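Long-range contacts in phosphoglycerol transferase GacH (Streptococcus pyogenes MGAS5005, PDB 6DGM), which probably transfers glycerol phosphate onto the rhamnose polysaccharide of the group A streptococcal cell wall, through the manganese-binding catalytic domain described here: residues A[39-44]-A[198-203]; A[93-98]-A[310-315]; A[191-196]-A[257-262]; A[251-256]-A[294-299]. All blocks are in the same frame, centred on the assembly; numbering follows the deposited sequence.

Interaction 1 (A[39-44]-A[198-203])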
loop_
_atom_site.group_PDB
_atom_site.type_symbol
_atom_site.label_atom_id
_atom_site.label_comp_id
_atom_site.label_asym_id
_atom_site.label_seq_id
_atom_site.Cartn_x
_atom_site.Cartn_y
_atom_site.Cartn_z
ATOM N N GLN A 39 -1.667 -12.117 -13.622
ATOM C CA GLN A 39 -1.875 -12.269 -12.196
ATOM C C GLN A 39 -3.082 -11.432 -11.792
ATOM O O GLN A 39 -3.222 -10.278 -12.220
ATOM C CB GLN A 39 -0.695 -11.701 -11.383
ATOM C CG GLN A 39 0.642 -11.661 -12.074
ATOM C CD GLN A 39 1.337 -12.996 -12.067
ATOM O OE1 GLN A 39 1.228 -13.761 -11.108
ATOM N NE2 GLN A 39 2.061 -13.286 -13.142
ATOM N N THR A 40 -3.922 -11.983 -10.929
ATOM C CA THR A 40 -4.884 -11.170 -10.192
ATOM C C THR A 40 -4.191 -10.628 -8.951
ATOM O O THR A 40 -3.474 -11.351 -8.258
ATOM C CB THR A 40 -6.120 -11.990 -9.845
ATOM O OG1 THR A 40 -6.926 -12.091 -11.032
ATOM C CG2 THR A 40 -6.935 -11.374 -8.704
ATOM N N VAL A 41 -4.352 -9.341 -8.719
ATOM C CA VAL A 41 -3.591 -8.617 -7.712
ATOM C C VAL A 41 -4.567 -7.887 -6.804
ATOM O O VAL A 41 -5.506 -7.238 -7.288
ATOM C CB VAL A 41 -2.595 -7.637 -8.363
ATOM C CG1 VAL A 41 -2.022 -6.733 -7.314
ATOM C CG2 VAL A 41 -1.490 -8.434 -9.093
ATOM N N ILE A 42 -4.353 -8.020 -5.498
ATOM C CA ILE A 42 -5.179 -7.395 -4.470
ATOM C C ILE A 42 -4.279 -6.506 -3.621
ATOM O O ILE A 42 -3.350 -7.004 -2.979
ATOM C CB ILE A 42 -5.867 -8.446 -3.588
ATOM C CG1 ILE A 42 -6.784 -9.348 -4.425
ATOM C CG2 ILE A 42 -6.652 -7.747 -2.480
ATOM C CD1 ILE A 42 -7.146 -10.665 -3.740
ATOM N N TYR A 43 -4.534 -5.203 -3.630
ATOM C CA TYR A 43 -3.862 -4.272 -2.730
ATOM C C TYR A 43 -4.779 -4.092 -1.532
ATOM O O TYR A 43 -5.901 -3.606 -1.681
ATOM C CB TYR A 43 -3.580 -2.926 -3.398
ATOM C CG TYR A 43 -2.339 -2.866 -4.263
ATOM C CD1 TYR A 43 -1.732 -4.020 -4.736
ATOM C CD2 TYR A 43 -1.787 -1.647 -4.623
ATOM C CE1 TYR A 43 -0.599 -3.954 -5.539
ATOM C CE2 TYR A 43 -0.659 -1.572 -5.419
ATOM C CZ TYR A 43 -0.069 -2.717 -5.873
ATOM O OH TYR A 43 1.065 -2.646 -6.663
ATOM N N LEU A 44 -4.325 -4.526 -0.366
ATOM C CA LEU A 44 -5.165 -4.635 0.830
ATOM C C LEU A 44 -4.574 -3.698 1.874
ATOM O O LEU A 44 -3.608 -4.044 2.559
ATOM C CB LEU A 44 -5.167 -6.073 1.314
ATOM C CG LEU A 44 -6.309 -6.548 2.217
ATOM C CD1 LEU A 44 -6.440 -5.649 3.430
ATOM C CD2 LEU A 44 -7.613 -6.606 1.473
ATOM N N SER A 198 -8.230 -11.773 -15.169
ATOM C CA SER A 198 -7.200 -11.141 -14.350
ATOM C C SER A 198 -7.772 -9.845 -13.801
ATOM O O SER A 198 -8.173 -8.954 -14.569
ATOM C CB SER A 198 -5.944 -10.860 -15.177
ATOM O OG SER A 198 -5.306 -12.077 -15.520
ATOM N N GLN A 199 -7.815 -9.739 -12.469
ATOM C CA GLN A 199 -8.470 -8.637 -11.795
ATOM C C GLN A 199 -7.491 -7.874 -10.913
ATOM O O GLN A 199 -6.514 -8.428 -10.400
ATOM C CB GLN A 199 -9.626 -9.154 -10.925
ATOM C CG GLN A 199 -10.716 -9.852 -11.710
ATOM C CD GLN A 199 -11.651 -10.608 -10.787
ATOM O OE1 GLN A 199 -11.233 -11.548 -10.112
ATOM N NE2 GLN A 199 -12.900 -10.180 -10.728
ATOM N N PHE A 200 -7.767 -6.585 -10.747
ATOM C CA PHE A 200 -7.046 -5.746 -9.797
ATOM C C PHE A 200 -8.034 -5.206 -8.779
ATOM O O PHE A 200 -9.015 -4.542 -9.140
ATOM C CB PHE A 200 -6.312 -4.585 -10.468
ATOM C CG PHE A 200 -5.639 -3.692 -9.464
ATOM C CD1 PHE A 200 -4.445 -4.085 -8.893
ATOM C CD2 PHE A 200 -6.234 -2.523 -9.040
ATOM C CE1 PHE A 200 -3.835 -3.307 -7.944
ATOM C CE2 PHE A 200 -5.629 -1.744 -8.074
ATOM C CZ PHE A 200 -4.425 -2.146 -7.535
ATOM N N PHE A 201 -7.766 -5.482 -7.507
ATOM C CA PHE A 201 -8.584 -4.997 -6.406
ATOM C C PHE A 201 -7.791 -3.981 -5.604
ATOM O O PHE A 201 -6.641 -4.237 -5.245
ATOM C CB PHE A 201 -8.919 -6.143 -5.446
ATOM C CG PHE A 201 -9.916 -7.146 -5.979
ATOM C CD1 PHE A 201 -9.516 -8.166 -6.833
ATOM C CD2 PHE A 201 -11.234 -7.096 -5.577
ATOM C CE1 PHE A 201 -10.432 -9.101 -7.294
ATOM C CE2 PHE A 201 -12.146 -8.023 -6.013
ATOM C CZ PHE A 201 -11.745 -9.038 -6.884
ATOM N N SER A 202 -8.418 -2.845 -5.307
ATOM C CA SER A 202 -7.880 -1.878 -4.357
ATOM C C SER A 202 -8.833 -1.825 -3.180
ATOM O O SER A 202 -9.961 -1.343 -3.314
ATOM C CB SER A 202 -7.741 -0.491 -4.970
ATOM O OG SER A 202 -7.172 0.400 -4.000
ATOM N N VAL A 203 -8.384 -2.309 -2.030
ATOM C CA VAL A 203 -9.241 -2.501 -0.867
ATOM C C VAL A 203 -8.723 -1.649 0.279
ATOM O O VAL A 203 -7.515 -1.608 0.543
ATOM C CB VAL A 203 -9.263 -3.987 -0.473
ATOM C CG1 VAL A 203 -10.168 -4.210 0.711
ATOM C CG2 VAL A 203 -9.707 -4.860 -1.651
HETATM O O HOH W 1 -9.287 -13.370 -10.821
#
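Thr40 to Leu44 pair with Gln199 to Val203 as neighbouring parallel strands of the central mixed sheet in this sulfatase-family, alkaline phosphatase-like domain. Val41 and Tyr43 spend both N-H and C=O on the 198-203 side, whereas Ile42 turns its polar backbone atoms to strand 263-269. The packing is close on both faces. On the face of Val41, Tyr43 and Phe200, the Phe200 CG stands anti to the backbone N (chi1 177°), and CE1 of its ring lies over the centre of the Tyr43 ring, 3.9 Å above the plane. The result is a T-shaped pair with ring planes at 72°, while Val41 CG1 fills in beside Phe200 CD1. Tyrosine suits this place because its ring offers a face to Phe200 and its OH still reaches Thr315. On the other face Leu44 CD2 meets Val203 CG1 at 3.6 Å, and branched apolar side chains suit a surface packed against helix 182-192. The contact slackens where the strands begin. The Gln39 side chain leaves for Asn35, and partly exposed Ser198 bonds Lys261. A water joins Thr40 OG1, 2.7 Å away, to Gln199 OE1, which also accepts from Asn194. Threonine fits here because its hydroxyl takes the N-H of Gln199 just before the backbone pairing begins: Gln199 N donates to Thr40 OG1 over 2.9 Å, nearly straight at 165°.

Interaction 2 (A[93-98]-A[310-315])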
loop_
_atom_site.group_PDB
_atom_site.type_symbol
_atom_site.label_atom_id
_atom_site.label_comp_id
_atom_site.label_asym_id
_atom_site.label_seq_id
_atom_site.Cartn_x
_atom_site.Cartn_y
_atom_site.Cartn_z
ATOM N N GLU A 93 -2.435 5.137 0.210
ATOM C CA GLU A 93 -3.157 4.515 -0.891
ATOM C C GLU A 93 -2.696 5.056 -2.241
ATOM O O GLU A 93 -2.368 4.283 -3.153
ATOM C CB GLU A 93 -4.639 4.800 -0.677
ATOM C CG GLU A 93 -5.608 4.035 -1.570
ATOM C CD GLU A 93 -7.013 4.559 -1.366
ATOM O OE1 GLU A 93 -7.318 4.969 -0.227
ATOM O OE2 GLU A 93 -7.790 4.611 -2.344
ATOM N N PHE A 94 -2.659 6.384 -2.386
ATOM C CA PHE A 94 -2.187 7.012 -3.618
ATOM C C PHE A 94 -0.797 6.516 -3.995
ATOM O O PHE A 94 -0.514 6.227 -5.165
ATOM C CB PHE A 94 -2.146 8.537 -3.416
ATOM C CG PHE A 94 -1.472 9.300 -4.531
ATOM C CD1 PHE A 94 -0.086 9.455 -4.560
ATOM C CD2 PHE A 94 -2.221 9.897 -5.528
ATOM C CE1 PHE A 94 0.549 10.183 -5.573
ATOM C CE2 PHE A 94 -1.597 10.640 -6.548
ATOM C CZ PHE A 94 -0.212 10.762 -6.580
ATOM N N GLN A 95 0.089 6.422 -3.012
ATOM C CA GLN A 95 1.460 6.009 -3.284
ATOM C C GLN A 95 1.524 4.555 -3.741
ATOM O O GLN A 95 2.323 4.212 -4.634
ATOM C CB GLN A 95 2.310 6.232 -2.037
ATOM C CG GLN A 95 2.479 7.698 -1.684
ATOM C CD GLN A 95 3.254 7.884 -0.437
ATOM O OE1 GLN A 95 4.478 7.901 -0.465
ATOM N NE2 GLN A 95 2.557 7.997 0.692
ATOM N N THR A 96 0.681 3.680 -3.179
ATOM C CA THR A 96 0.699 2.302 -3.672
ATOM C C THR A 96 0.280 2.243 -5.138
ATOM O O THR A 96 0.854 1.481 -5.931
ATOM C CB THR A 96 -0.189 1.372 -2.834
ATOM O OG1 THR A 96 -1.583 1.622 -3.085
ATOM C CG2 THR A 96 0.118 1.497 -1.348
ATOM N N LEU A 97 -0.714 3.027 -5.523
ATOM C CA LEU A 97 -1.239 2.907 -6.874
ATOM C C LEU A 97 -0.319 3.546 -7.908
ATOM O O LEU A 97 -0.095 2.958 -8.975
ATOM C CB LEU A 97 -2.616 3.546 -6.958
ATOM C CG LEU A 97 -3.735 2.896 -6.144
ATOM C CD1 LEU A 97 -4.991 3.705 -6.314
ATOM C CD2 LEU A 97 -3.951 1.443 -6.567
ATOM N N THR A 98 0.201 4.739 -7.625
ATOM C CA THR A 98 1.014 5.467 -8.590
ATOM C C THR A 98 2.501 5.165 -8.480
ATOM O O THR A 98 3.234 5.320 -9.470
ATOM C CB THR A 98 0.855 6.986 -8.400
ATOM O OG1 THR A 98 1.371 7.379 -7.122
ATOM C CG2 THR A 98 -0.608 7.414 -8.525
ATOM N N ASN A 310 8.963 1.763 1.437
ATOM C CA ASN A 310 7.929 2.784 1.480
ATOM C C ASN A 310 6.685 2.272 0.774
ATOM O O ASN A 310 6.747 1.350 -0.037
ATOM C CB ASN A 310 8.438 4.009 0.718
ATOM C CG ASN A 310 7.866 5.300 1.241
ATOM O OD1 ASN A 310 7.794 5.521 2.456
ATOM N ND2 ASN A 310 7.453 6.174 0.324
ATOM N N SER A 311 5.544 2.908 1.068
ATOM C CA SER A 311 4.303 2.525 0.395
ATOM C C SER A 311 4.422 2.659 -1.124
ATOM O O SER A 311 3.825 1.877 -1.875
ATOM C CB SER A 311 3.130 3.367 0.906
ATOM O OG SER A 311 3.291 4.771 0.681
ATOM N N SER A 312 5.188 3.646 -1.593
ATOM C CA SER A 312 5.356 3.880 -3.017
ATOM C C SER A 312 6.147 2.778 -3.707
ATOM O O SER A 312 6.134 2.713 -4.938
ATOM C CB SER A 312 6.050 5.231 -3.229
ATOM O OG SER A 312 7.264 5.268 -2.509
ATOM N N ASP A 313 6.833 1.922 -2.948
ATOM C CA ASP A 313 7.657 0.860 -3.489
ATOM C C ASP A 313 6.888 -0.427 -3.769
ATOM O O ASP A 313 7.470 -1.361 -4.318
ATOM C CB ASP A 313 8.769 0.494 -2.488
ATOM C CG ASP A 313 9.821 1.569 -2.324
ATOM O OD1 ASP A 313 10.188 2.230 -3.324
ATOM O OD2 ASP A 313 10.284 1.742 -1.170
ATOM N N PHE A 314 5.608 -0.516 -3.371
ATOM C CA PHE A 314 4.938 -1.809 -3.407
ATOM C C PHE A 314 4.840 -2.364 -4.823
ATOM O O PHE A 314 5.020 -3.567 -5.023
ATOM C CB PHE A 314 3.549 -1.735 -2.785
ATOM C CG PHE A 314 3.550 -1.696 -1.270
ATOM C CD1 PHE A 314 4.545 -2.296 -0.516
ATOM C CD2 PHE A 314 2.535 -1.056 -0.607
ATOM C CE1 PHE A 314 4.510 -2.237 0.882
ATOM C CE2 PHE A 314 2.497 -0.994 0.777
ATOM C CZ PHE A 314 3.467 -1.590 1.517
ATOM N N THR A 315 4.547 -1.519 -5.816
ATOM C CA THR A 315 4.368 -2.042 -7.169
ATOM C C THR A 315 5.667 -2.629 -7.715
ATOM O O THR A 315 5.671 -3.719 -8.282
ATOM C CB THR A 315 3.802 -0.983 -8.112
ATOM O OG1 THR A 315 2.567 -0.513 -7.589
ATOM C CG2 THR A 315 3.528 -1.585 -9.515
HETATM O O HOH W 2 3.601 1.256 -5.488
HETATM O O HOH W 3 2.287 1.710 -9.392
#
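Gln95 and Ser312 bring the two backbones close, their CA atoms only 4.4 Å apart. Helix 89-98 here faces residues 311-313, with helical backbone angles but without the regular bonds, in the run that leads into helix 314-321. Ser312 CA points its hydrogen at Gln95 O, an almost straight CA-H...O contact of 3.5 Å. Serine is small enough for this close approach, Ser312 CB lying 4.1 Å from Gln95 CB. Ser311 OG sits against Gln95 CB at 3.2 Å. The Gln95 amide is used outside the contact: NE2 donates to Asn91 O one turn back in its own helix and to Asp83, and OE1 accepts from Phe102 N. In this sulfatase-type fold helix 89-98 starts at the manganese ligand Thr89, and the contact lies further along it, the Gln95 side chain about 12 Å from the metal. Thr96 OG1 lies between the backbone N and the carbonyl carbon (chi1 73°), where it bonds Glu93 O at 2.8 Å. The methyl Thr96 CG2 meets the edge of the Phe314 ring, 3.6 Å from CD2. Two waters lie between the segments: one donates to Thr96 O and accepts from Thr315 N, the other donates to Leu97 O and bonds Thr315 OG1, which is also hydrogen-bonded to Tyr43 OH.

Interaction 3 (A[191-196]-A[257-262])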
loop_
_atom_site.group_PDB
_atom_site.type_symbol
_atom_site.label_atom_id
_atom_site.label_comp_id
_atom_site.label_asym_id
_atom_site.label_seq_id
_atom_site.Cartn_x
_atom_site.Cartn_y
_atom_site.Cartn_z
ATOM N N SER A 191 -16.120 -13.273 -3.067
ATOM C CA SER A 191 -17.297 -13.438 -3.906
ATOM C C SER A 191 -17.157 -12.764 -5.269
ATOM O O SER A 191 -17.929 -13.075 -6.184
ATOM C CB SER A 191 -18.530 -12.887 -3.187
ATOM O OG SER A 191 -18.477 -11.476 -3.133
ATOM N N LEU A 192 -16.214 -11.839 -5.422
ATOM C CA LEU A 192 -16.028 -11.151 -6.691
ATOM C C LEU A 192 -14.876 -11.712 -7.510
ATOM O O LEU A 192 -14.759 -11.375 -8.698
ATOM C CB LEU A 192 -15.785 -9.665 -6.447
ATOM C CG LEU A 192 -16.957 -8.883 -5.859
ATOM C CD1 LEU A 192 -16.522 -7.459 -5.477
ATOM C CD2 LEU A 192 -18.093 -8.843 -6.834
ATOM N N ILE A 193 -14.031 -12.561 -6.918
ATOM C CA ILE A 193 -12.925 -13.144 -7.674
ATOM C C ILE A 193 -13.480 -14.056 -8.754
ATOM O O ILE A 193 -14.302 -14.948 -8.491
ATOM C CB ILE A 193 -11.937 -13.878 -6.756
ATOM C CG1 ILE A 193 -11.185 -12.851 -5.903
ATOM C CG2 ILE A 193 -10.939 -14.699 -7.592
ATOM C CD1 ILE A 193 -10.332 -13.451 -4.805
ATOM N N ASN A 194 -13.013 -13.842 -9.979
ATOM C CA ASN A 194 -13.471 -14.562 -11.161
ATOM C C ASN A 194 -12.226 -15.186 -11.760
ATOM O O ASN A 194 -11.418 -14.469 -12.388
ATOM C CB ASN A 194 -14.126 -13.609 -12.152
ATOM C CG ASN A 194 -14.611 -14.320 -13.414
ATOM O OD1 ASN A 194 -14.288 -15.487 -13.653
ATOM N ND2 ASN A 194 -15.383 -13.617 -14.227
ATOM N N PRO A 195 -12.014 -16.491 -11.578
ATOM C CA PRO A 195 -10.794 -17.135 -12.087
ATOM C C PRO A 195 -10.613 -17.058 -13.591
ATOM O O PRO A 195 -9.511 -17.348 -14.076
ATOM C CB PRO A 195 -10.933 -18.600 -11.633
ATOM C CG PRO A 195 -12.027 -18.623 -10.619
ATOM C CD PRO A 195 -12.906 -17.436 -10.867
ATOM N N SER A 196 -11.661 -16.723 -14.352
ATOM C CA SER A 196 -11.558 -16.585 -15.799
ATOM C C SER A 196 -11.020 -15.225 -16.222
ATOM O O SER A 196 -10.856 -14.987 -17.428
ATOM C CB SER A 196 -12.929 -16.768 -16.434
ATOM O OG SER A 196 -13.408 -18.075 -16.193
ATOM N N THR A 257 -5.818 -19.854 -1.702
ATOM C CA THR A 257 -5.004 -20.962 -2.199
ATOM C C THR A 257 -5.832 -21.986 -2.972
ATOM O O THR A 257 -5.273 -22.766 -3.747
ATOM C CB THR A 257 -4.255 -21.712 -1.089
ATOM O OG1 THR A 257 -5.180 -22.408 -0.242
ATOM C CG2 THR A 257 -3.418 -20.780 -0.265
ATOM N N GLN A 258 -7.146 -21.997 -2.763
ATOM C CA GLN A 258 -8.031 -22.950 -3.412
ATOM C C GLN A 258 -8.630 -22.425 -4.707
ATOM O O GLN A 258 -9.412 -23.141 -5.339
ATOM C CB GLN A 258 -9.168 -23.347 -2.460
ATOM C CG GLN A 258 -8.700 -23.922 -1.131
ATOM C CD GLN A 258 -7.812 -25.132 -1.295
ATOM O OE1 GLN A 258 -8.145 -26.076 -2.023
ATOM N NE2 GLN A 258 -6.666 -25.115 -0.625
ATOM N N ILE A 259 -8.264 -21.217 -5.137
ATOM C CA ILE A 259 -8.755 -20.650 -6.387
ATOM C C ILE A 259 -7.735 -20.909 -7.486
ATOM O O ILE A 259 -6.545 -20.607 -7.326
ATOM C CB ILE A 259 -9.023 -19.141 -6.239
ATOM C CG1 ILE A 259 -10.028 -18.899 -5.106
ATOM C CG2 ILE A 259 -9.492 -18.561 -7.575
ATOM C CD1 ILE A 259 -10.351 -17.415 -4.844
ATOM N N ASN A 260 -8.209 -21.432 -8.616
ATOM C CA ASN A 260 -7.340 -21.808 -9.730
ATOM C C ASN A 260 -7.067 -20.594 -10.621
ATOM O O ASN A 260 -7.514 -20.503 -11.769
ATOM C CB ASN A 260 -7.963 -22.948 -10.522
ATOM C CG ASN A 260 -7.049 -23.446 -11.590
ATOM O OD1 ASN A 260 -5.838 -23.248 -11.510
ATOM N ND2 ASN A 260 -7.609 -24.098 -12.605
ATOM N N LYS A 261 -6.272 -19.669 -10.073
ATOM C CA LYS A 261 -5.848 -18.435 -10.732
ATOM C C LYS A 261 -4.652 -17.928 -9.944
ATOM O O LYS A 261 -4.705 -17.944 -8.705
ATOM C CB LYS A 261 -6.968 -17.383 -10.664
ATOM C CG LYS A 261 -6.584 -16.007 -11.214
ATOM C CD LYS A 261 -6.487 -15.995 -12.746
ATOM C CE LYS A 261 -5.897 -14.677 -13.241
ATOM N NZ LYS A 261 -5.778 -14.653 -14.732
ATOM N N PRO A 262 -3.572 -17.474 -10.589
ATOM C CA PRO A 262 -2.488 -16.846 -9.814
ATOM C C PRO A 262 -2.978 -15.543 -9.193
ATOM O O PRO A 262 -3.457 -14.647 -9.899
ATOM C CB PRO A 262 -1.372 -16.615 -10.842
ATOM C CG PRO A 262 -1.935 -16.964 -12.167
ATOM C CD PRO A 262 -3.216 -17.685 -12.001
HETATM O O HOH W 4 -7.840 -15.899 -16.058
HETATM O O HOH W 5 -7.514 -19.251 -14.055
#
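Pro195 and Ile259 meet with the puckered pyrrolidine ring crossing the isoleucine side chain at about a right angle: Pro195 CG touches Ile259 CG2 at 4.0 Å, while Pro195 CB packs on Asn260 O. The two pieces are surface loops, each leading from a helix into a parallel strand of the alpha/beta fold, and each is folded into a tight turn. Asn194 forms an Asx turn, its OD1 accepting from Ser196 N at 3.0 Å with the donor above the carbonyl plane. Asn260 is the centre of an inverse gamma turn closed by a weak bond from Lys261 N to Ile259 O. Beta-branched Ile259 has two methyls to offer, CG2 to the proline and CD1 to Ile193 CG2, 3.9 Å away, making a small apolar patch at the protein surface. Lys261 is bent at chi2 (73°), which puts CD beside Pro195 O at 3.6 Å. Its long chain suits this place, giving methylenes to the loop while NZ reaches Ser198 OG and a water. That water donates to Pro195 O over 3.0 Å. A second water donates to the same oxygen and, over 2.6 Å, to Asn260 O.

Interaction 4 (A[251-256]-A[294-299])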
loop_
_atom_site.group_PDB
_atom_site.type_symbol
_atom_site.label_atom_id
_atom_site.label_comp_id
_atom_site.label_asym_id
_atom_site.label_seq_id
_atom_site.Cartn_x
_atom_site.Cartn_y
_atom_site.Cartn_z
ATOM N N ALA A 251 -7.634 -17.001 7.285
ATOM C CA ALA A 251 -8.727 -17.700 6.620
ATOM C C ALA A 251 -8.911 -17.217 5.188
ATOM O O ALA A 251 -9.198 -18.016 4.286
ATOM C CB ALA A 251 -10.028 -17.532 7.407
ATOM N N PHE A 252 -8.761 -15.914 4.969
ATOM C CA PHE A 252 -8.834 -15.349 3.627
ATOM C C PHE A 252 -7.762 -15.940 2.721
ATOM O O PHE A 252 -8.052 -16.380 1.604
ATOM C CB PHE A 252 -8.672 -13.837 3.761
ATOM C CG PHE A 252 -8.609 -13.074 2.463
ATOM C CD1 PHE A 252 -9.626 -13.159 1.536
ATOM C CD2 PHE A 252 -7.530 -12.238 2.205
ATOM C CE1 PHE A 252 -9.568 -12.420 0.348
ATOM C CE2 PHE A 252 -7.465 -11.501 1.023
ATOM C CZ PHE A 252 -8.492 -11.585 0.104
ATOM N N LEU A 253 -6.510 -15.929 3.165
ATOM C CA LEU A 253 -5.450 -16.460 2.314
ATOM C C LEU A 253 -5.670 -17.945 2.032
ATOM O O LEU A 253 -5.441 -18.407 0.906
ATOM C CB LEU A 253 -4.080 -16.216 2.948
ATOM C CG LEU A 253 -3.655 -14.761 3.182
ATOM C CD1 LEU A 253 -2.168 -14.743 3.555
ATOM C CD2 LEU A 253 -3.928 -13.843 2.016
ATOM N N GLU A 254 -6.090 -18.717 3.051
ATOM C CA GLU A 254 -6.380 -20.133 2.840
ATOM C C GLU A 254 -7.397 -20.315 1.720
ATOM O O GLU A 254 -7.240 -21.187 0.869
ATOM C CB GLU A 254 -6.867 -20.761 4.153
ATOM C CG GLU A 254 -5.770 -20.952 5.188
ATOM C CD GLU A 254 -6.295 -21.372 6.555
ATOM O OE1 GLU A 254 -7.530 -21.355 6.762
ATOM O OE2 GLU A 254 -5.468 -21.712 7.429
ATOM N N LYS A 255 -8.425 -19.463 1.672
ATOM C CA LYS A 255 -9.397 -19.555 0.583
ATOM C C LYS A 255 -8.765 -19.199 -0.754
ATOM O O LYS A 255 -9.080 -19.815 -1.780
ATOM C CB LYS A 255 -10.584 -18.631 0.863
ATOM C CG LYS A 255 -11.484 -19.120 2.008
ATOM C CD LYS A 255 -12.275 -20.330 1.592
ATOM C CE LYS A 255 -13.231 -20.758 2.691
ATOM N NZ LYS A 255 -14.083 -19.620 3.145
ATOM N N LEU A 256 -7.874 -18.209 -0.774
ATOM C CA LEU A 256 -7.221 -17.865 -2.033
ATOM C C LEU A 256 -6.401 -19.026 -2.576
ATOM O O LEU A 256 -6.282 -19.176 -3.796
ATOM C CB LEU A 256 -6.321 -16.646 -1.867
ATOM C CG LEU A 256 -7.051 -15.338 -1.501
ATOM C CD1 LEU A 256 -6.051 -14.241 -1.271
ATOM C CD2 LEU A 256 -8.048 -14.924 -2.575
ATOM N N PHE A 294 3.238 -7.451 3.864
ATOM C CA PHE A 294 3.673 -8.664 3.188
ATOM C C PHE A 294 3.143 -8.672 1.760
ATOM O O PHE A 294 2.159 -8.003 1.430
ATOM C CB PHE A 294 3.314 -9.954 3.951
ATOM C CG PHE A 294 1.836 -10.248 4.076
ATOM C CD1 PHE A 294 1.120 -10.739 3.006
ATOM C CD2 PHE A 294 1.183 -10.094 5.294
ATOM C CE1 PHE A 294 -0.222 -11.035 3.116
ATOM C CE2 PHE A 294 -0.163 -10.405 5.419
ATOM C CZ PHE A 294 -0.865 -10.883 4.330
ATOM N N ILE A 295 3.826 -9.440 0.915
ATOM C CA ILE A 295 3.450 -9.642 -0.475
ATOM C C ILE A 295 3.391 -11.155 -0.643
ATOM O O ILE A 295 4.424 -11.825 -0.566
ATOM C CB ILE A 295 4.449 -9.000 -1.447
ATOM C CG1 ILE A 295 4.532 -7.485 -1.199
ATOM C CG2 ILE A 295 4.010 -9.275 -2.874
ATOM C CD1 ILE A 295 5.520 -6.731 -2.100
ATOM N N TRP A 296 2.174 -11.696 -0.787
ATOM C CA TRP A 296 1.926 -13.133 -0.713
ATOM C C TRP A 296 1.143 -13.569 -1.942
ATOM O O TRP A 296 0.109 -12.969 -2.257
ATOM C CB TRP A 296 1.095 -13.442 0.539
ATOM C CG TRP A 296 0.671 -14.881 0.722
ATOM C CD1 TRP A 296 1.318 -15.830 1.446
ATOM C CD2 TRP A 296 -0.500 -15.514 0.188
ATOM N NE1 TRP A 296 0.632 -17.013 1.401
ATOM C CE2 TRP A 296 -0.489 -16.849 0.632
ATOM C CE3 TRP A 296 -1.546 -15.084 -0.630
ATOM C CZ2 TRP A 296 -1.495 -17.764 0.295
ATOM C CZ3 TRP A 296 -2.545 -15.981 -0.959
ATOM C CH2 TRP A 296 -2.518 -17.308 -0.492
ATOM N N SER A 297 1.626 -14.620 -2.614
ATOM C CA SER A 297 0.940 -15.264 -3.728
ATOM C C SER A 297 0.338 -16.592 -3.278
ATOM O O SER A 297 0.799 -17.220 -2.320
ATOM C CB SER A 297 1.901 -15.528 -4.894
ATOM O OG SER A 297 2.586 -14.361 -5.298
ATOM N N ASN A 298 -0.688 -17.027 -3.999
ATOM C CA ASN A 298 -1.423 -18.229 -3.622
ATOM C C ASN A 298 -0.794 -19.512 -4.133
ATOM O O ASN A 298 -1.378 -20.583 -3.947
ATOM C CB ASN A 298 -2.888 -18.126 -4.049
ATOM C CG ASN A 298 -3.074 -18.180 -5.541
ATOM O OD1 ASN A 298 -2.134 -17.965 -6.323
ATOM N ND2 ASN A 298 -4.299 -18.464 -5.952
ATOM N N GLY A 299 0.381 -19.433 -4.749
ATOM C CA GLY A 299 1.134 -20.621 -5.109
ATOM C C GLY A 299 2.421 -20.675 -4.313
ATOM O O GLY A 299 2.396 -20.546 -3.085
#
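Trp296 CG stands anti to the backbone N (chi1 176°), and Leu253 CG lies anti to its own carbonyl carbon; the indole and the isobutyl group pass each other in opposite directions. Leu253 CD1 sits 3.9 Å from the centroid of the five-membered ring of Trp296, only 11° off the normal, a CH-pi contact. CD2 lies over the same face, 3.8 Å from CE3. A forked leucine suits a broad indole, since one methyl serves each ring. Asn298 N lies over the opposite face, towards its rim. Leu256 CD1 comes obliquely to Trp296 CZ3, at 3.9 Å. Asn298 ND2 donates to Leu256 O over 3.0 Å, almost straight at 171°; the oxygen lies in the plane of the amide, while the nitrogen is above the carbonyl plane. Asparagine can also satisfy other backbone groups, ND2 giving to Lys261 O and OD1 accepting from Ile263 N. The contact lays helix 229-257 on strand 290-297, with Ile71 of helix 66-74 touching Leu253, Phe294 and Trp296, and with Leu256 also packed on helix 182-192 and strand 263-269.

Interaction 1 is the hub, touching the other three. Towards interaction 2, Tyr43 OH probably bonds Thr315 OG1 at 2.8 Å. Towards interaction 3, at the start of the strands, Ser198 OG meets Lys261 NZ at 2.7 Å. Towards interaction 4, Ile42 CD1 lies 4.2 Å from Phe252 CZ. Interactions 3 and 4 touch through Ile193 CD1 and Leu256 CD2, 3.5 Å apart, and through the probable bond of Asn298 ND2 to Lys261 O, 2.8 Å. These two lie away from the metal and substrate sites, whereas interactions 1 and 2 lie nearer the pocket without lining it: the side chains of Ser202 and Gln95 are about 11 Å and 12 Å from bound sn-glycerol-1-phosphate.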